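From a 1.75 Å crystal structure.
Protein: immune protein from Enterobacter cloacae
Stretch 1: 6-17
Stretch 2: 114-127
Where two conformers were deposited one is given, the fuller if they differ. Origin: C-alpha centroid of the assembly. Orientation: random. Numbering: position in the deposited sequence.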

ATOM      1  N   GLU B   6      -4.683   7.052   3.223  1.00 20.08           N
ATOM      2  CA  GLU B   6      -4.136   5.781   2.858  1.00 21.30           C
ATOM      3  C   GLU B   6      -4.935   5.095   1.755  1.00 20.50           C
ATOM      4  O   GLU B   6      -6.103   5.389   1.549  1.00 19.76           O
ATOM      5  CB  GLU B   6      -3.965   4.832   4.067  1.00 23.66           C
ATOM      6  CG  GLU B   6      -5.203   4.157   4.550  1.00 25.51           C
ATOM      7  CD  GLU B   6      -5.010   3.241   5.774  1.00 27.24           C
ATOM      8  OE1 GLU B   6      -3.901   2.709   6.049  1.00 29.24           O
ATOM      9  OE2 GLU B   6      -6.020   3.044   6.469  1.00 26.86           O
ATOM     10  N   VAL B   7      -4.238   4.250   1.014  1.00 20.77           N
ATOM     11  CA  VAL B   7      -4.855   3.408  -0.010  1.00 21.09           C
ATOM     12  C   VAL B   7      -4.474   1.986   0.369  1.00 21.56           C
ATOM     13  O   VAL B   7      -3.374   1.730   0.870  1.00 20.78           O
ATOM     14  CB  VAL B   7      -4.477   3.749  -1.466  1.00 21.97           C
ATOM     15  CG1 VAL B   7      -4.920   5.158  -1.817  1.00 21.72           C
ATOM     16  CG2 VAL B   7      -2.993   3.554  -1.726  1.00 22.57           C
ATOM     17  N   ILE B   8      -5.392   1.053   0.110  1.00 21.87           N
ATOM     18  CA  ILE B   8      -5.205  -0.326   0.483  1.00 23.09           C
ATOM     19  C   ILE B   8      -5.529  -1.308  -0.639  1.00 24.13           C
ATOM     20  O   ILE B   8      -6.553  -1.146  -1.329  1.00 23.84           O
ATOM     21  CB  ILE B   8      -6.216  -0.715   1.613  1.00 23.54           C
ATOM     22  CG1 ILE B   8      -6.117   0.196   2.851  1.00 23.09           C
ATOM     23  CG2 ILE B   8      -6.040  -2.170   2.037  1.00 24.51           C
ATOM     24  CD1 ILE B   8      -4.875   0.073   3.637  1.00 23.54           C
ATOM     25  N   PHE B   9      -4.641  -2.295  -0.817  1.00 25.31           N
ATOM     26  CA  PHE B   9      -4.884  -3.435  -1.727  1.00 27.56           C
ATOM     27  C   PHE B   9      -5.315  -4.508  -0.713  1.00 28.25           C
ATOM     28  O   PHE B   9      -4.487  -5.015   0.050  1.00 27.49           O
ATOM     29  CB  PHE B   9      -3.629  -3.906  -2.439  1.00 28.97           C
ATOM     30  CG  PHE B   9      -2.993  -2.900  -3.367  1.00 29.24           C
ATOM     31  CD1 PHE B   9      -2.008  -2.036  -2.904  1.00 29.30           C
ATOM     32  CD2 PHE B   9      -3.315  -2.873  -4.724  1.00 30.72           C
ATOM     33  CE1 PHE B   9      -1.384  -1.144  -3.766  1.00 29.87           C
ATOM     34  CE2 PHE B   9      -2.698  -1.978  -5.591  1.00 31.05           C
ATOM     35  CZ  PHE B   9      -1.722  -1.115  -5.106  1.00 30.51           C
ATOM     36  N   GLU B  10      -6.608  -4.843  -0.680  1.00 29.77           N
ATOM     37  CA  GLU B  10      -7.130  -5.796   0.300  1.00 31.32           C
ATOM     38  C   GLU B  10      -7.249  -7.199  -0.274  1.00 33.13           C
ATOM     39  O   GLU B  10      -7.771  -7.363  -1.365  1.00 33.69           O
ATOM     40  CB  GLU B  10      -8.505  -5.366   0.760  1.00 32.15           C
ATOM     41  CG  GLU B  10      -9.057  -6.204   1.900  1.00 34.32           C
ATOM     42  CD  GLU B  10     -10.472  -5.824   2.262  1.00 35.42           C
ATOM     43  OE1 GLU B  10     -11.284  -5.681   1.345  1.00 37.95           O
ATOM     44  OE2 GLU B  10     -10.774  -5.688   3.467  1.00 36.93           O
ATOM     45  N   GLY B  11      -6.780  -8.192   0.486  1.00 34.04           N
ATOM     46  CA  GLY B  11      -6.844  -9.601   0.067  1.00 36.40           C
ATOM     47  C   GLY B  11      -6.023  -9.876  -1.177  1.00 37.45           C
ATOM     48  O   GLY B  11      -6.538 -10.323  -2.190  1.00 38.10           O
ATOM     49  N   VAL B  12      -4.733  -9.613  -1.085  1.00 37.21           N
ATOM     50  CA  VAL B  12      -3.829  -9.801  -2.206  1.00 38.97           C
ATOM     51  C   VAL B  12      -3.592 -11.305  -2.436  1.00 41.66           C
ATOM     52  O   VAL B  12      -3.653 -12.108  -1.497  1.00 42.36           O
ATOM     53  CB  VAL B  12      -2.490  -9.060  -1.946  1.00 38.07           C
ATOM     54  CG1 VAL B  12      -1.509  -9.237  -3.097  1.00 39.84           C
ATOM     55  CG2 VAL B  12      -2.753  -7.580  -1.693  1.00 36.58           C
ATOM     56  N   ASN B  13      -3.359 -11.679  -3.686  1.00 43.77           N
ATOM     57  CA  ASN B  13      -3.062 -13.080  -4.029  1.00 46.55           C
ATOM     58  C   ASN B  13      -1.645 -13.356  -3.528  1.00 46.32           C
ATOM     59  O   ASN B  13      -0.686 -12.807  -4.061  1.00 46.55           O
ATOM     60  CB  ASN B  13      -3.179 -13.289  -5.533  1.00 48.32           C
ATOM     61  CG  ASN B  13      -2.856 -14.710  -5.957  1.00 51.33           C
ATOM     62  OD1 ASN B  13      -1.971 -15.360  -5.388  1.00 51.95           O
ATOM     63  ND2 ASN B  13      -3.555 -15.192  -6.982  1.00 52.81           N
ATOM     64  N   THR B  14      -1.512 -14.207  -2.508  1.00 47.47           N
ATOM     65  CA  THR B  14      -0.187 -14.453  -1.892  1.00 48.70           C
ATOM     66  C   THR B  14       0.885 -14.975  -2.839  1.00 50.20           C
ATOM     67  O   THR B  14       2.065 -14.813  -2.552  1.00 49.36           O
ATOM     68  CB  THR B  14      -0.258 -15.340  -0.626  1.00 50.25           C
ATOM     69  OG1 THR B  14      -0.694 -16.660  -0.966  1.00 54.39           O
ATOM     70  CG2 THR B  14      -1.201 -14.710   0.423  1.00 49.20           C
ATOM     71  N   SER B  15       0.474 -15.594  -3.951  1.00 52.28           N
ATOM     72  CA  SER B  15       1.422 -16.069  -4.972  1.00 54.36           C
ATOM     73  C   SER B  15       1.964 -14.908  -5.823  1.00 53.46           C
ATOM     74  O   SER B  15       2.991 -15.061  -6.476  1.00 54.83           O
ATOM     75  CB  SER B  15       0.773 -17.100  -5.908  1.00 57.33           C
ATOM     76  OG  SER B  15       0.422 -18.287  -5.220  1.00 58.85           O
ATOM     77  N   ARG B  16       1.260 -13.770  -5.818  1.00 50.93           N
ATOM     78  CA  ARG B  16       1.629 -12.580  -6.603  1.00 49.66           C
ATOM     79  C   ARG B  16       2.200 -11.456  -5.732  1.00 46.19           C
ATOM     80  O   ARG B  16       2.625 -10.430  -6.258  1.00 44.86           O
ATOM     81  CB  ARG B  16       0.389 -12.009  -7.308  1.00 50.59           C
ATOM     82  CG  ARG B  16      -0.441 -12.999  -8.120  1.00 53.76           C
ATOM     83  CD  ARG B  16       0.184 -13.459  -9.426  1.00 57.29           C
ATOM     84  NE  ARG B  16       0.244 -12.391 -10.434  1.00 58.06           N
ATOM     85  CZ  ARG B  16       1.339 -11.733 -10.826  1.00 58.70           C
ATOM     86  NH1 ARG B  16       1.229 -10.785 -11.752  1.00 58.90           N
ATOM     87  NH2 ARG B  16       2.548 -12.020 -10.339  1.00 60.17           N
ATOM     88  N   LEU B  17       2.175 -11.643  -4.411  1.00 44.55           N
ATOM     89  CA  LEU B  17       2.664 -10.635  -3.452  1.00 42.19           C
ATOM     90  C   LEU B  17       4.039 -10.037  -3.773  1.00 41.94           C
ATOM     91  O   LEU B  17       4.174  -8.825  -3.867  1.00 41.41           O
ATOM     92  CB  LEU B  17       2.662 -11.228  -2.041  1.00 42.06           C
ATOM     93  CG  LEU B  17       3.142 -10.341  -0.890  1.00 40.69           C
ATOM     94  CD1 LEU B  17       2.409  -9.008  -0.875  1.00 39.06           C
ATOM     95  CD2 LEU B  17       2.963 -11.094   0.419  1.00 40.82           C
ATOM     96  N   GLU B 114      -5.886   9.582  -8.850  1.00 32.60           N
ATOM     97  CA  GLU B 114      -4.758   8.999  -9.569  1.00 34.49           C
ATOM     98  C   GLU B 114      -4.490   7.592  -9.041  1.00 32.19           C
ATOM     99  O   GLU B 114      -4.218   6.687  -9.828  1.00 33.05           O
ATOM    100  CB  GLU B 114      -3.515   9.891  -9.493  1.00 37.46           C
ATOM    101  CG  GLU B 114      -3.654  11.212 -10.239  1.00 41.00           C
ATOM    102  CD  GLU B 114      -3.806  11.088 -11.758  1.00 46.14           C
ATOM    103  OE1 GLU B 114      -3.898  12.148 -12.416  1.00 53.18           O
ATOM    104  OE2 GLU B 114      -3.835   9.966 -12.325  1.00 48.45           O
ATOM    105  N   PHE B 115      -4.587   7.392  -7.719  1.00 29.78           N
ATOM    106  CA  PHE B 115      -4.421   6.043  -7.165  1.00 28.58           C
ATOM    107  C   PHE B 115      -5.500   5.107  -7.676  1.00 28.34           C
ATOM    108  O   PHE B 115      -5.215   3.948  -8.003  1.00 28.06           O
ATOM    109  CB  PHE B 115      -4.439   6.023  -5.634  1.00 26.81           C
ATOM    110  CG  PHE B 115      -3.086   6.144  -5.003  1.00 26.50           C
ATOM    111  CD1 PHE B 115      -2.209   5.068  -5.045  1.00 27.98           C
ATOM    112  CD2 PHE B 115      -2.715   7.281  -4.318  1.00 26.74           C
ATOM    113  CE1 PHE B 115      -0.961   5.136  -4.450  1.00 28.81           C
ATOM    114  CE2 PHE B 115      -1.472   7.355  -3.706  1.00 27.70           C
ATOM    115  CZ  PHE B 115      -0.593   6.279  -3.772  1.00 27.93           C
ATOM    116  N   GLN B 116      -6.744   5.598  -7.722  1.00 28.53           N
ATOM    117  CA  GLN B 116      -7.863   4.771  -8.219  1.00 29.99           C
ATOM    118  C   GLN B 116      -7.563   4.240  -9.631  1.00 32.49           C
ATOM    119  O   GLN B 116      -7.781   3.057  -9.931  1.00 32.19           O
ATOM    120  CB  GLN B 116      -9.202   5.545  -8.219  1.00 30.52           C
ATOM    121  CG  GLN B 116     -10.400   4.647  -8.583  1.00 33.12           C
ATOM    122  CD  GLN B 116     -11.733   5.376  -8.692  1.00 37.27           C
ATOM    123  OE1 GLN B 116     -11.789   6.528  -9.125  1.00 42.95           O
ATOM    124  NE2 GLN B 116     -12.834   4.683  -8.329  1.00 36.04           N
ATOM    125  N   LYS B 117      -7.087   5.126 -10.500  1.00 35.20           N
ATOM    126  CA  LYS B 117      -6.742   4.745 -11.876  1.00 38.44           C
ATOM    127  C   LYS B 117      -5.614   3.717 -11.919  1.00 37.81           C
ATOM    128  O   LYS B 117      -5.706   2.701 -12.626  1.00 38.34           O
ATOM    129  CB  LYS B 117      -6.310   5.968 -12.683  1.00 42.43           C
ATOM    130  CG  LYS B 117      -7.382   7.015 -12.905  1.00 44.42           C
ATOM    131  CD  LYS B 117      -6.776   8.225 -13.607  1.00 49.31           C
ATOM    132  CE  LYS B 117      -7.789   9.337 -13.814  1.00 51.39           C
ATOM    133  NZ  LYS B 117      -8.906   8.881 -14.681  1.00 54.37           N
ATOM    134  N   TYR B 118      -4.541   4.015 -11.190  1.00 36.74           N
ATOM    135  CA  TYR B 118      -3.381   3.139 -11.087  1.00 36.82           C
ATOM    136  C   TYR B 118      -3.727   1.735 -10.596  1.00 35.15           C
ATOM    137  O   TYR B 118      -3.341   0.740 -11.219  1.00 36.33           O
ATOM    138  CB  TYR B 118      -2.308   3.755 -10.170  1.00 37.74           C
ATOM    139  CG  TYR B 118      -1.205   2.773  -9.851  1.00 38.74           C
ATOM    140  CD1 TYR B 118      -0.338   2.337 -10.845  1.00 42.05           C
ATOM    141  CD2 TYR B 118      -1.043   2.265  -8.568  1.00 38.12           C
ATOM    142  CE1 TYR B 118       0.659   1.417 -10.579  1.00 43.69           C
ATOM    143  CE2 TYR B 118      -0.043   1.348  -8.287  1.00 39.98           C
ATOM    144  CZ  TYR B 118       0.806   0.930  -9.298  1.00 43.05           C
ATOM    145  OH  TYR B 118       1.801   0.013  -9.047  1.00 47.28           O
HETATM  146  N   MSE B 119      -4.479   1.661  -9.503  1.00 32.42           N
HETATM  147  CA  MSE B 119      -4.860   0.375  -8.888  1.00 31.95           C
HETATM  148  C   MSE B 119      -5.785  -0.402  -9.770  1.00 32.72           C
HETATM  149  O   MSE B 119      -5.620  -1.612  -9.941  1.00 34.01           O
HETATM  150  CB  MSE B 119      -5.501   0.628  -7.512  1.00 30.21           C
HETATM  151  CG  MSE B 119      -4.464   1.178  -6.541  1.00 30.43           C
HETATM  152 SE   MSE B 119      -5.323   1.940  -4.937  1.00 31.15          SE
HETATM  153  CE  MSE B 119      -4.770   0.491  -3.732  1.00 27.38           C
ATOM    154  N   ASN B 120      -6.767   0.279 -10.349  1.00 32.95           N
ATOM    155  CA  ASN B 120      -7.714  -0.395 -11.248  1.00 35.15           C
ATOM    156  C   ASN B 120      -6.951  -0.991 -12.432  1.00 37.44           C
ATOM    157  O   ASN B 120      -7.248  -2.093 -12.888  1.00 37.47           O
ATOM    158  CB  ASN B 120      -8.755   0.580 -11.777  1.00 35.63           C
ATOM    159  CG  ASN B 120      -9.806  -0.105 -12.619  1.00 38.05           C
ATOM    160  OD1 ASN B 120     -10.492  -1.013 -12.156  1.00 39.02           O
ATOM    161  ND2 ASN B 120      -9.956   0.345 -13.848  1.00 40.55           N
ATOM    162  N   GLY B 121      -5.966  -0.239 -12.911  1.00 37.47           N
ATOM    163  CA  GLY B 121      -5.143  -0.659 -14.026  1.00 40.43           C
ATOM    164  C   GLY B 121      -4.336  -1.922 -13.790  1.00 41.45           C
ATOM    165  O   GLY B 121      -4.044  -2.630 -14.737  1.00 44.28           O
ATOM    166  N   ILE B 122      -3.965  -2.196 -12.538  1.00 40.02           N
ATOM    167  CA  ILE B 122      -3.188  -3.402 -12.203  1.00 41.41           C
ATOM    168  C   ILE B 122      -3.989  -4.482 -11.451  1.00 41.73           C
ATOM    169  O   ILE B 122      -3.422  -5.507 -11.045  1.00 41.46           O
ATOM    170  CB  ILE B 122      -1.892  -3.055 -11.411  1.00 40.73           C
ATOM    171  CG1 ILE B 122      -2.187  -2.546  -9.989  1.00 37.86           C
ATOM    172  CG2 ILE B 122      -1.067  -2.031 -12.189  1.00 41.86           C
ATOM    173  CD1 ILE B 122      -0.949  -2.336  -9.150  1.00 37.69           C
ATOM    174  N   SER B 123      -5.291  -4.261 -11.276  0.50 40.93           N
ATOM    175  CA  SER B 123      -6.136  -5.224 -10.562  0.50 41.79           C
ATOM    176  C   SER B 123      -6.186  -6.583 -11.266  0.50 45.08           C
ATOM    177  O   SER B 123      -6.128  -7.625 -10.613  0.50 46.85           O
ATOM    178  CB  SER B 123      -7.543  -4.658 -10.368  0.50 40.21           C
ATOM    179  OG  SER B 123      -8.113  -4.266 -11.599  0.50 40.42           O
ATOM    180  N   ALA B 124      -6.260  -6.558 -12.592  1.00 47.25           N
ATOM    181  CA  ALA B 124      -6.305  -7.790 -13.400  1.00 51.24           C
ATOM    182  C   ALA B 124      -5.001  -8.588 -13.430  1.00 53.89           C
ATOM    183  O   ALA B 124      -5.016  -9.758 -13.777  1.00 55.85           O
ATOM    184  CB  ALA B 124      -6.730  -7.452 -14.823  1.00 52.50           C
ATOM    185  N   ASP B 125      -3.884  -7.970 -13.045  1.00 55.98           N
ATOM    186  CA  ASP B 125      -2.593  -8.651 -13.092  1.00 58.65           C
ATOM    187  C   ASP B 125      -2.155  -9.223 -11.757  1.00 57.99           C
ATOM    188  O   ASP B 125      -1.451 -10.233 -11.727  1.00 58.08           O
ATOM    189  CB  ASP B 125      -1.506  -7.706 -13.610  1.00 61.30           C
ATOM    190  CG  ASP B 125      -1.945  -6.946 -14.838  1.00 63.61           C
ATOM    191  OD1 ASP B 125      -2.873  -6.112 -14.697  1.00 64.72           O
ATOM    192  OD2 ASP B 125      -1.352  -7.151 -15.918  1.00 66.80           O
ATOM    193  N   PHE B 126      -2.565  -8.597 -10.658  1.00 54.39           N
ATOM    194  CA  PHE B 126      -2.134  -9.072  -9.338  1.00 55.47           C
ATOM    195  C   PHE B 126      -3.214  -9.734  -8.495  1.00 56.69           C
ATOM    196  O   PHE B 126      -2.908 -10.305  -7.438  1.00 61.02           O
ATOM    197  CB  PHE B 126      -1.422  -7.961  -8.588  1.00 52.29           C
ATOM    198  CG  PHE B 126      -0.211  -7.454  -9.311  1.00 53.15           C
ATOM    199  CD1 PHE B 126       0.994  -8.146  -9.238  1.00 54.48           C
ATOM    200  CD2 PHE B 126      -0.275  -6.310 -10.090  1.00 52.24           C
ATOM    201  CE1 PHE B 126       2.109  -7.689  -9.913  1.00 54.91           C
ATOM    202  CE2 PHE B 126       0.843  -5.854 -10.773  1.00 53.24           C
ATOM    203  CZ  PHE B 126       2.034  -6.541 -10.679  1.00 54.32           C
ATOM    204  N   GLY B 127      -4.458  -9.655  -8.956  1.00 54.03           N
ATOM    205  CA  GLY B 127      -5.569 -10.315  -8.290  1.00 53.65           C
ATOM    206  C   GLY B 127      -5.808 -10.055  -6.814  1.00 52.36           C
ATOM    207  O   GLY B 127      -5.779 -10.987  -6.005  1.00 57.26           O
TER

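Helix 114-126 runs nearly parallel to strand 6-10, with an angle of 14° between them and 10.3 Å at closest approach. Side chains fill that gap. Phe-115 points toward the strand and takes Val-7 over one face of its ring. Val-7 CG2 lies 3.9 Å from the ring centroid of Phe-115, a CH-pi contact. Tyr-118 meets the edge of the Phe-9 ring, with Tyr-118 CE2 4.4 Å from Phe-9 CZ. One turn on from Phe-115, Met-119 is present as selenomethionine, and its CB also points toward the strand. Its terminal methyl sits almost on the normal of the Phe-9 ring, with Met-119 CE 3.5 Å from the Phe-9 centroid. The same methyl reaches the backbone, where Met-119 CE is 3.4 Å from Ile-8 O. Ile-122 adds a further apolar contact, Ile-122 CD1 to Phe-9 CE2 at 4.0 Å.

Near the end of the helix the contact turns to hydrogen bonds with a backbone carbonyl. The backbone carbonyl of Asp-125 accepts from Arg-16 twice: NH1 of Arg-16 to O of Asp-125 is 2.7 Å, and NE of Arg-16 to the same O is a weak bond at 3.0 Å. The carbonyl lies near the guanidinium plane, while Phe-126 covers one guanidinium face. Gly-127 leaves the helix with positive phi, a conformation that favours glycine. Its O lies 3.4 Å from Asn-13 N.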